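Local coordinates for protein RavA (Legionella pneumophila str. Paris, PDB 6WO6) that is a Legionella pneumophila effector, probably with a role in cell invasion, that forms one elongated, mainly helical chain without strands, at residues Ser104-Glu108 and Lys109-Gly113; Val150-Asn153 and Ile154-Phe158; Val281-Cys284 and Leu285-Ile289; Glu299-Ile302 and Gly303-Ala307. The protein carries 2 engineered substitutions. One frame throughout, in Å; residues are numbered along the deposited sequence.

Interaction 1. Residues Ser104-Glu108 and Lys109-Gly113; sequences SMILE and KEFDG
The chain from Met105 to Glu110 closes helix 102-107 through a six-residue turn in which Glu110 N gives a weak 3.4 Å hydrogen bond to Met105 O and Lys109 takes left-handed helical torsions (phi 58°). This 6→1 bond round a left-handed residue resembles a Schellman motif, though an incomplete one, because Lys109 N stays 3.8 Å from Ile106 O, too far for the companion bond. The turn carries the chain away from the helix while the Phe111 ring folds back against its last turn. Met105 reaches it with CG anti to the backbone N (chi1 156°), lying at the ring edge 3.5 Å from Phe111 CE1. Its chain then bends at the thioether, leaving SD obliquely placed 5.3 Å from the centroid of the Phe111 ring, a Met-aromatic contact. Ile106, the next residue of the helix, brings CG1 to 3.8 Å from Phe111 CE1, at a slant. Beyond the pair of segments, Phe111 stacks on Phe116 and touches Ile157, while Asp112 weakly caps the start of helix 115-118. The Glu108 and Glu110 side chains run alongside each other, Glu108 OE1 3.0 Å from Glu110 OE1; repulsion between these acceptors, if both are ionised, would probably be eased by solvent, since Glu108 is exposed. Met105 O itself lies in the plane of the Phe111 ring, at its edge, 3.8 Å from Phe111 CD1.

Interaction 2. Residues Val150-Asn153 and Ile154-Phe158; sequences VSQN and INNIF
Ile154 continues the i to i-4 bonding of helix 147-157 into its last turn, its N donating to Val150 O at 3.1 Å and 162°. Its CG1 leans back over the preceding turn, 3.4 Å from Val150 O. Asn155 repeats the backbone bond one residue on, to Ser151 O. With CG anti to its own carbonyl carbon (chi1 -70°), its amide folds back along the helix; Asn155 ND2 comes within 3.1 Å of Ser151 O, but at an angle that does not make a hydrogen bond. At Asn156 the N-H is shared between Gln152 O and Asn153 O, both 3.0 Å away. The amides of Gln152 and Asn156 are turned 57° apart and stay unbonded, Gln152 OE1 lying 3.9 Å from Asn156 ND2. Ile157 N then binds Asn153 O at 3.1 Å, whereas Asn156 N approaches that oxygen from above the carbonyl plane; one acceptor thus serves two donors as the helix runs out. Phe158 leaves helical torsions after its N bonds Ile154 O, and Ile157 CG2 sits 3.7 Å above the plane of its ring, over the centre. Around this turn, Val150 and Ile154 pack on helix 162-181 and on helix 102-107, whose Ile106 O receives Asn153 ND2, while Phe158 fills in against Ala123, Ile124 and Leu127 of helix 120-127.

Interaction 3. Residues Val281-Cys284 and Leu285-Ile289; sequences VDLC and LEFAI
Leu283 and Phe287 are brought together by complementary first torsions: Leu283 CG lies anti to its backbone N (chi1 180°), which throws the side chain forward along the helix, and Phe287 CG lies anti to its carbonyl carbon (chi1 -59°), which swings the ring back. The leucine branch CD1 then meets the CD2-CE2 side of the ring obliquely, 3.5 Å from Phe287 CE2. Two residues earlier the same i to i+4 spacing pairs Val281 with Leu285, whose side chains lie side by side and point the same way, Val281 CG1 being 4.1 Å from Leu285 CD1. The backbone beneath is the whole of the short helix 281-286 and its exit. Leu285 N bonds Val281 O at 2.9 Å, and Glu286 N bonds Asp282 O at the same length. Then the pattern frays: Phe287, the first residue to leave helical torsions, divides its N-H between Leu283 O at 3.3 Å and, weakly, Cys284 O. Glu286 CG stands 4.0 Å above one face of the Phe287 ring, offset toward the rim, with the extended side chain carrying its carboxylate on to a salt bridge with Lys250 and a hydrogen bond to Ser215. Phe287 packs onto Ser253, Ala254 and Leu257 of helix 246-265, and Leu285 onto Met323 and Ala327 of helix 311-327. The chemistry implies a division of labour: apolar carbons pack this short helix on helices 246-265 and 311-327, while the Glu286 carboxylate, probably kept ionised by the lysine, links it to Lys250 of helix 246-265 and Ser215 of helix 214-224.

Interaction 4. Residues Glu299-Ile302 and Gly303-Ala307; sequences EQAI and GEKLA
Ala301 and Lys305 meet at the C-terminal end of the short helix 299-304, which finishes in a type I beta turn from Glu304 to Ala307. The backbone bonds come first: Gly303 N to Glu299 O, Glu304 N to Gln300 O and Lys305 N to Ala301 O are all 2.9 Å, the last with an N-H···O angle of 156°. Polar side chains add little. Lys305 runs out extended and then bends at its last torsion (chi4 69°), curling the ammonium back to Ala301 O for a weak second bond of 3.5 Å from NZ. Its positive charge thereby lies near the carbonyl end of the helix, a placement that should suit the helix dipole. The amide of Gln300 and the carboxylate of Glu304 lie in nearly parallel planes, 13° apart, yet Gln300 OE1 and Glu304 OE1 stay 4.1 Å from each other. Apolar packing is carried by Ile302 and Leu306, which lie alongside and point the same way. Both reach toward helix 270-275, Ile302 touching Pro270 and Leu306 touching Glu271. Between them, Ile302 CG2 rests 3.8 Å from Leu306 CD1.

How the interactions relate
Two of the four contacts touch. Interactions 1 and 2 have centres about 10 Å apart, and their helices pack directly: Ile106 CD1 meets Ile154 CD1 at 3.6 Å, and Leu107 CD2 lies 3.5 Å from Val150 N. Interactions 3 and 4 share the other half of the chain without touching, their nearest atoms about 10 Å apart and their centres about 21 Å. The centres of interactions 1 and 4 are about 68 Å apart, as expected of an elongated helical chain. All four lie at C-terminal ends of helices; in 2 and 3 a late N-H is shared between two carbonyls, and in 1, 3 and 4 apolar side chains four to six residues apart pack together. No ligand site is placed near them.

Interaction 1. Residues Ser104-Glu108 and Lys109-Gly113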
loop_
_atom_site.group_PDB
_atom_site.type_symbol
_atom_site.label_atom_id
_atom_site.label_comp_id
_atom_site.label_asym_id
_atom_site.label_seq_id
_atom_site.Cartn_x
_atom_site.Cartn_y
_atom_site.Cartn_z
ATOM N N SER A 104 -4.659 -9.483 -12.679
ATOM C CA SER A 104 -4.930 -10.300 -13.857
ATOM C C SER A 104 -6.429 -10.441 -14.080
ATOM O O SER A 104 -6.927 -10.227 -15.192
ATOM C CB SER A 104 -4.275 -11.676 -13.709
ATOM O OG SER A 104 -2.864 -11.590 -13.810
ATOM N N MET A 105 -7.166 -10.787 -13.023
ATOM C CA MET A 105 -8.616 -10.899 -13.132
ATOM C C MET A 105 -9.241 -9.584 -13.582
ATOM O O MET A 105 -10.204 -9.580 -14.360
ATOM C CB MET A 105 -9.197 -11.353 -11.793
ATOM C CG MET A 105 -10.650 -10.986 -11.568
ATOM S SD MET A 105 -11.309 -11.735 -10.068
ATOM C CE MET A 105 -9.863 -11.707 -9.009
ATOM N N ILE A 106 -8.700 -8.455 -13.120
ATOM C CA ILE A 106 -9.261 -7.170 -13.533
ATOM C C ILE A 106 -8.915 -6.859 -14.989
ATOM O O ILE A 106 -9.717 -6.248 -15.707
ATOM C CB ILE A 106 -8.793 -6.060 -12.572
ATOM C CG1 ILE A 106 -9.316 -6.351 -11.163
ATOM C CG2 ILE A 106 -9.239 -4.684 -13.054
ATOM C CD1 ILE A 106 -9.479 -5.131 -10.295
ATOM N N LEU A 107 -7.742 -7.290 -15.457
ATOM C CA LEU A 107 -7.314 -6.995 -16.821
ATOM C C LEU A 107 -7.894 -7.970 -17.835
ATOM O O LEU A 107 -8.194 -7.573 -18.966
ATOM C CB LEU A 107 -5.788 -7.015 -16.915
ATOM C CG LEU A 107 -5.034 -5.911 -16.181
ATOM C CD1 LEU A 107 -3.533 -6.107 -16.317
ATOM C CD2 LEU A 107 -5.454 -4.553 -16.707
ATOM N N GLU A 108 -8.054 -9.239 -17.457
ATOM C CA GLU A 108 -8.628 -10.273 -18.319
ATOM C C GLU A 108 -10.095 -10.034 -18.639
ATOM O O GLU A 108 -10.726 -10.926 -19.228
ATOM C CB GLU A 108 -8.459 -11.648 -17.670
ATOM C CG GLU A 108 -7.027 -12.161 -17.652
ATOM C CD GLU A 108 -6.827 -13.288 -16.656
ATOM O OE1 GLU A 108 -7.786 -13.615 -15.924
ATOM O OE2 GLU A 108 -5.709 -13.844 -16.604
ATOM N N LYS A 109 -10.621 -8.867 -18.261
ATOM C CA LYS A 109 -12.009 -8.488 -18.512
ATOM C C LYS A 109 -12.981 -9.492 -17.899
ATOM O O LYS A 109 -14.077 -9.719 -18.419
ATOM C CB LYS A 109 -12.273 -8.308 -20.010
ATOM C CG LYS A 109 -11.136 -7.604 -20.751
ATOM C CD LYS A 109 -11.635 -6.470 -21.631
ATOM C CE LYS A 109 -11.838 -5.192 -20.832
ATOM N NZ LYS A 109 -12.304 -4.072 -21.697
ATOM N N GLU A 110 -12.577 -10.105 -16.784
ATOM C CA GLU A 110 -13.487 -10.889 -15.960
ATOM C C GLU A 110 -14.544 -10.024 -15.294
ATOM O O GLU A 110 -15.451 -10.564 -14.650
ATOM C CB GLU A 110 -12.697 -11.651 -14.896
ATOM C CG GLU A 110 -12.868 -13.158 -14.929
ATOM C CD GLU A 110 -11.574 -13.886 -14.608
ATOM O OE1 GLU A 110 -10.762 -14.089 -15.536
ATOM O OE2 GLU A 110 -11.360 -14.243 -13.429
ATOM N N PHE A 111 -14.437 -8.704 -15.421
ATOM C CA PHE A 111 -15.404 -7.758 -14.875
ATOM C C PHE A 111 -16.279 -7.285 -16.029
ATOM O O PHE A 111 -15.965 -6.312 -16.719
ATOM C CB PHE A 111 -14.694 -6.604 -14.178
ATOM C CG PHE A 111 -14.180 -6.953 -12.816
ATOM C CD1 PHE A 111 -13.134 -7.850 -12.663
ATOM C CD2 PHE A 111 -14.748 -6.392 -11.685
ATOM C CE1 PHE A 111 -12.662 -8.181 -11.407
ATOM C CE2 PHE A 111 -14.281 -6.717 -10.428
ATOM C CZ PHE A 111 -13.234 -7.614 -10.288
ATOM N N ASP A 112 -17.382 -8.000 -16.239
ATOM C CA ASP A 112 -18.310 -7.678 -17.313
ATOM C C ASP A 112 -18.863 -6.270 -17.136
ATOM O O ASP A 112 -19.114 -5.815 -16.016
ATOM C CB ASP A 112 -19.447 -8.703 -17.336
ATOM C CG ASP A 112 -20.588 -8.311 -18.265
ATOM O OD1 ASP A 112 -20.382 -7.492 -19.187
ATOM O OD2 ASP A 112 -21.702 -8.835 -18.065
ATOM N N GLY A 113 -19.048 -5.578 -18.260
ATOM C CA GLY A 113 -19.616 -4.242 -18.204
ATOM C C GLY A 113 -21.056 -4.245 -17.728
ATOM O O GLY A 113 -21.419 -3.505 -16.812
#

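Interaction 2. Residues Val150-Asn153 and Ile154-Phe158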
loop_
_atom_site.group_PDB
_atom_site.type_symbol
_atom_site.label_atom_id
_atom_site.label_comp_id
_atom_site.label_asym_id
_atom_site.label_seq_id
_atom_site.Cartn_x
_atom_site.Cartn_y
_atom_site.Cartn_z
ATOM N N VAL A 150 -4.897 -1.343 -15.426
ATOM C CA VAL A 150 -5.757 -1.730 -14.306
ATOM C C VAL A 150 -6.609 -0.546 -13.883
ATOM O O VAL A 150 -7.843 -0.585 -13.956
ATOM C CB VAL A 150 -4.916 -2.255 -13.126
ATOM C CG1 VAL A 150 -5.781 -2.455 -11.889
ATOM C CG2 VAL A 150 -4.215 -3.550 -13.487
ATOM N N SER A 151 -5.943 0.538 -13.474
ATOM C CA SER A 151 -6.633 1.749 -13.041
ATOM C C SER A 151 -7.711 2.161 -14.036
ATOM O O SER A 151 -8.863 2.403 -13.654
ATOM C CB SER A 151 -5.620 2.881 -12.839
ATOM O OG SER A 151 -6.192 3.960 -12.118
ATOM N N GLN A 152 -7.365 2.206 -15.329
ATOM C CA GLN A 152 -8.337 2.647 -16.326
ATOM C C GLN A 152 -9.596 1.792 -16.280
ATOM O O GLN A 152 -10.713 2.324 -16.263
ATOM C CB GLN A 152 -7.727 2.618 -17.728
ATOM C CG GLN A 152 -8.673 3.148 -18.796
ATOM C CD GLN A 152 -8.213 2.836 -20.208
ATOM O OE1 GLN A 152 -8.917 2.165 -20.967
ATOM N NE2 GLN A 152 -7.034 3.331 -20.571
ATOM N N ASN A 153 -9.434 0.466 -16.228
ATOM C CA ASN A 153 -10.593 -0.415 -16.125
ATOM C C ASN A 153 -11.457 -0.028 -14.932
ATOM O O ASN A 153 -12.680 0.116 -15.057
ATOM C CB ASN A 153 -10.140 -1.874 -16.024
ATOM C CG ASN A 153 -9.772 -2.468 -17.374
ATOM O OD1 ASN A 153 -9.573 -1.747 -18.350
ATOM N ND2 ASN A 153 -9.681 -3.794 -17.432
ATOM N N ILE A 154 -10.828 0.200 -13.775
ATOM C CA ILE A 154 -11.582 0.556 -12.577
ATOM C C ILE A 154 -12.363 1.843 -12.794
ATOM O O ILE A 154 -13.486 1.992 -12.295
ATOM C CB ILE A 154 -10.640 0.670 -11.364
ATOM C CG1 ILE A 154 -9.833 -0.616 -11.184
ATOM C CG2 ILE A 154 -11.435 0.960 -10.105
ATOM C CD1 ILE A 154 -10.668 -1.795 -10.784
ATOM N N ASN A 155 -11.802 2.785 -13.553
ATOM C CA ASN A 155 -12.511 4.036 -13.781
ATOM C C ASN A 155 -13.677 3.869 -14.747
ATOM O O ASN A 155 -14.629 4.656 -14.690
ATOM C CB ASN A 155 -11.540 5.102 -14.288
ATOM C CG ASN A 155 -10.557 5.547 -13.218
ATOM O OD1 ASN A 155 -10.954 5.960 -12.127
ATOM N ND2 ASN A 155 -9.266 5.450 -13.520
ATOM N N ASN A 156 -13.635 2.856 -15.617
ATOM C CA ASN A 156 -14.727 2.659 -16.561
ATOM C C ASN A 156 -15.917 1.970 -15.912
ATOM O O ASN A 156 -17.064 2.256 -16.272
ATOM C CB ASN A 156 -14.248 1.850 -17.769
ATOM C CG ASN A 156 -13.242 2.606 -18.615
ATOM O OD1 ASN A 156 -13.220 3.838 -18.622
ATOM N ND2 ASN A 156 -12.404 1.871 -19.339
ATOM N N ILE A 157 -15.668 1.081 -14.955
ATOM C CA ILE A 157 -16.739 0.301 -14.343
ATOM C C ILE A 157 -17.289 0.982 -13.098
ATOM O O ILE A 157 -18.497 0.955 -12.853
ATOM C CB ILE A 157 -16.233 -1.121 -14.039
ATOM C CG1 ILE A 157 -15.958 -1.867 -15.347
ATOM C CG2 ILE A 157 -17.236 -1.877 -13.180
ATOM C CD1 ILE A 157 -15.428 -3.266 -15.161
ATOM N N PHE A 158 -16.426 1.612 -12.300
ATOM C CA PHE A 158 -16.826 2.302 -11.075
ATOM C C PHE A 158 -16.490 3.785 -11.197
ATOM O O PHE A 158 -15.628 4.301 -10.473
ATOM C CB PHE A 158 -16.147 1.688 -9.853
ATOM C CG PHE A 158 -16.345 0.205 -9.730
ATOM C CD1 PHE A 158 -17.607 -0.321 -9.503
ATOM C CD2 PHE A 158 -15.272 -0.663 -9.836
ATOM C CE1 PHE A 158 -17.793 -1.688 -9.390
ATOM C CE2 PHE A 158 -15.453 -2.032 -9.724
ATOM C CZ PHE A 158 -16.715 -2.543 -9.499
#

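Interaction 3. Residues Val281-Cys284 and Leu285-Ile289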
loop_
_atom_site.group_PDB
_atom_site.type_symbol
_atom_site.label_atom_id
_atom_site.label_comp_id
_atom_site.label_asym_id
_atom_site.label_seq_id
_atom_site.Cartn_x
_atom_site.Cartn_y
_atom_site.Cartn_z
ATOM N N VAL A 281 32.835 4.293 14.837
ATOM C CA VAL A 281 33.236 3.755 13.541
ATOM C C VAL A 281 32.054 3.076 12.865
ATOM O O VAL A 281 31.877 3.173 11.645
ATOM C CB VAL A 281 34.429 2.796 13.702
ATOM C CG1 VAL A 281 34.859 2.245 12.354
ATOM C CG2 VAL A 281 35.590 3.504 14.381
ATOM N N ASP A 282 31.219 2.387 13.650
ATOM C CA ASP A 282 30.023 1.755 13.100
ATOM C C ASP A 282 29.109 2.781 12.439
ATOM O O ASP A 282 28.570 2.536 11.354
ATOM C CB ASP A 282 29.275 1.008 14.204
ATOM C CG ASP A 282 30.125 -0.055 14.871
ATOM O OD1 ASP A 282 30.884 -0.744 14.161
ATOM O OD2 ASP A 282 30.036 -0.200 16.109
ATOM N N LEU A 283 28.926 3.939 13.079
ATOM C CA LEU A 283 28.059 4.970 12.519
ATOM C C LEU A 283 28.649 5.560 11.243
ATOM O O LEU A 283 27.928 5.775 10.262
ATOM C CB LEU A 283 27.812 6.062 13.560
ATOM C CG LEU A 283 26.918 7.224 13.124
ATOM C CD1 LEU A 283 25.570 6.707 12.659
ATOM C CD2 LEU A 283 26.744 8.222 14.253
ATOM N N CYS A 284 29.958 5.826 11.233
ATOM C CA CYS A 284 30.595 6.346 10.025
ATOM C C CYS A 284 30.492 5.352 8.876
ATOM O O CYS A 284 30.267 5.744 7.725
ATOM C CB CYS A 284 32.056 6.692 10.306
ATOM S SG CYS A 284 32.311 8.084 11.436
ATOM N N LEU A 285 30.653 4.057 9.167
ATOM C CA LEU A 285 30.534 3.045 8.121
ATOM C C LEU A 285 29.100 2.936 7.618
ATOM O O LEU A 285 28.870 2.790 6.410
ATOM C CB LEU A 285 31.018 1.693 8.641
ATOM C CG LEU A 285 32.501 1.517 8.968
ATOM C CD1 LEU A 285 32.754 0.126 9.531
ATOM C CD2 LEU A 285 33.360 1.766 7.743
ATOM N N GLU A 286 28.125 3.005 8.528
ATOM C CA GLU A 286 26.726 2.872 8.136
ATOM C C GLU A 286 26.316 3.954 7.148
ATOM O O GLU A 286 25.437 3.729 6.309
ATOM C CB GLU A 286 25.831 2.918 9.377
ATOM C CG GLU A 286 24.377 2.539 9.129
ATOM C CD GLU A 286 23.539 2.582 10.397
ATOM O OE1 GLU A 286 23.967 3.229 11.376
ATOM O OE2 GLU A 286 22.453 1.965 10.417
ATOM N N PHE A 287 26.949 5.124 7.223
ATOM C CA PHE A 287 26.631 6.273 6.382
ATOM C C PHE A 287 27.875 6.773 5.662
ATOM O O PHE A 287 28.092 7.981 5.520
ATOM C CB PHE A 287 25.995 7.385 7.212
ATOM C CG PHE A 287 24.729 6.968 7.904
ATOM C CD1 PHE A 287 23.742 6.279 7.215
ATOM C CD2 PHE A 287 24.531 7.250 9.245
ATOM C CE1 PHE A 287 22.572 5.890 7.851
ATOM C CE2 PHE A 287 23.365 6.863 9.887
ATOM C CZ PHE A 287 22.385 6.183 9.190
ATOM N N ALA A 288 28.702 5.839 5.180
ATOM C CA ALA A 288 29.980 6.201 4.575
ATOM C C ALA A 288 29.803 7.081 3.344
ATOM O O ALA A 288 30.690 7.883 3.024
ATOM C CB ALA A 288 30.762 4.937 4.220
ATOM N N ILE A 289 28.662 6.958 2.656
ATOM C CA ILE A 289 28.402 7.737 1.449
ATOM C C ILE A 289 28.525 9.234 1.705
ATOM O O ILE A 289 28.768 10.006 0.771
ATOM C CB ILE A 289 27.007 7.382 0.890
ATOM C CG1 ILE A 289 26.833 7.922 -0.532
ATOM C CG2 ILE A 289 25.912 7.914 1.800
ATOM C CD1 ILE A 289 25.485 7.610 -1.135
#

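Interaction 4. Residues Glu299-Ile302 and Gly303-Ala307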
loop_
_atom_site.group_PDB
_atom_site.type_symbol
_atom_site.label_atom_id
_atom_site.label_comp_id
_atom_site.label_asym_id
_atom_site.label_seq_id
_atom_site.Cartn_x
_atom_site.Cartn_y
_atom_site.Cartn_z
ATOM N N GLU A 299 41.100 17.254 2.636
ATOM C CA GLU A 299 41.975 16.339 3.361
ATOM C C GLU A 299 43.264 17.016 3.814
ATOM O O GLU A 299 43.785 16.694 4.889
ATOM C CB GLU A 299 42.300 15.119 2.496
ATOM C CG GLU A 299 41.238 14.028 2.514
ATOM C CD GLU A 299 40.377 14.019 1.265
ATOM O OE1 GLU A 299 40.455 14.983 0.472
ATOM O OE2 GLU A 299 39.625 13.038 1.074
ATOM N N GLN A 300 43.790 17.953 3.023
ATOM C CA GLN A 300 45.066 18.566 3.377
ATOM C C GLN A 300 44.914 19.533 4.546
ATOM O O GLN A 300 45.775 19.578 5.431
ATOM C CB GLN A 300 45.670 19.281 2.168
ATOM C CG GLN A 300 47.182 19.433 2.257
ATOM C CD GLN A 300 47.695 20.632 1.493
ATOM O OE1 GLN A 300 47.196 21.746 1.658
ATOM N NE2 GLN A 300 48.699 20.415 0.651
ATOM N N ALA A 301 43.832 20.317 4.565
ATOM C CA ALA A 301 43.610 21.236 5.679
ATOM C C ALA A 301 43.442 20.476 6.989
ATOM O O ALA A 301 44.003 20.866 8.020
ATOM C CB ALA A 301 42.390 22.115 5.404
ATOM N N ILE A 302 42.687 19.377 6.960
ATOM C CA ILE A 302 42.518 18.553 8.152
ATOM C C ILE A 302 43.844 17.916 8.559
ATOM O O ILE A 302 44.203 17.893 9.745
ATOM C CB ILE A 302 41.426 17.497 7.906
ATOM C CG1 ILE A 302 40.113 18.186 7.529
ATOM C CG2 ILE A 302 41.238 16.622 9.130
ATOM C CD1 ILE A 302 39.034 17.240 7.035
ATOM N N GLY A 303 44.596 17.395 7.585
ATOM C CA GLY A 303 45.895 16.820 7.896
ATOM C C GLY A 303 46.842 17.823 8.526
ATOM O O GLY A 303 47.652 17.472 9.388
ATOM N N GLU A 304 46.754 19.086 8.103
ATOM C CA GLU A 304 47.567 20.132 8.717
ATOM C C GLU A 304 47.071 20.466 10.118
ATOM O O GLU A 304 47.873 20.729 11.024
ATOM C CB GLU A 304 47.576 21.386 7.843
ATOM C CG GLU A 304 48.281 21.218 6.510
ATOM C CD GLU A 304 48.411 22.530 5.763
ATOM O OE1 GLU A 304 49.390 22.691 5.000
ATOM O OE2 GLU A 304 47.538 23.406 5.944
ATOM N N LYS A 305 45.752 20.469 10.318
ATOM C CA LYS A 305 45.198 20.681 11.650
ATOM C C LYS A 305 45.371 19.471 12.564
ATOM O O LYS A 305 44.952 19.538 13.726
ATOM C CB LYS A 305 43.715 21.048 11.560
ATOM C CG LYS A 305 43.424 22.350 10.827
ATOM C CD LYS A 305 41.932 22.668 10.864
ATOM C CE LYS A 305 41.576 23.817 9.934
ATOM N NZ LYS A 305 41.719 23.432 8.503
ATOM N N LEU A 306 45.950 18.372 12.072
ATOM C CA LEU A 306 46.255 17.206 12.898
ATOM C C LEU A 306 47.752 16.932 13.018
ATOM O O LEU A 306 48.137 15.850 13.481
ATOM C CB LEU A 306 45.560 15.958 12.339
ATOM C CG LEU A 306 44.036 15.937 12.215
ATOM C CD1 LEU A 306 43.595 14.732 11.391
ATOM C CD2 LEU A 306 43.369 15.931 13.584
ATOM N N ALA A 307 48.608 17.881 12.632
ATOM C CA ALA A 307 50.024 17.564 12.466
ATOM C C ALA A 307 50.743 17.382 13.800
ATOM O O ALA A 307 51.673 16.570 13.894
ATOM C CB ALA A 307 50.706 18.651 11.639
#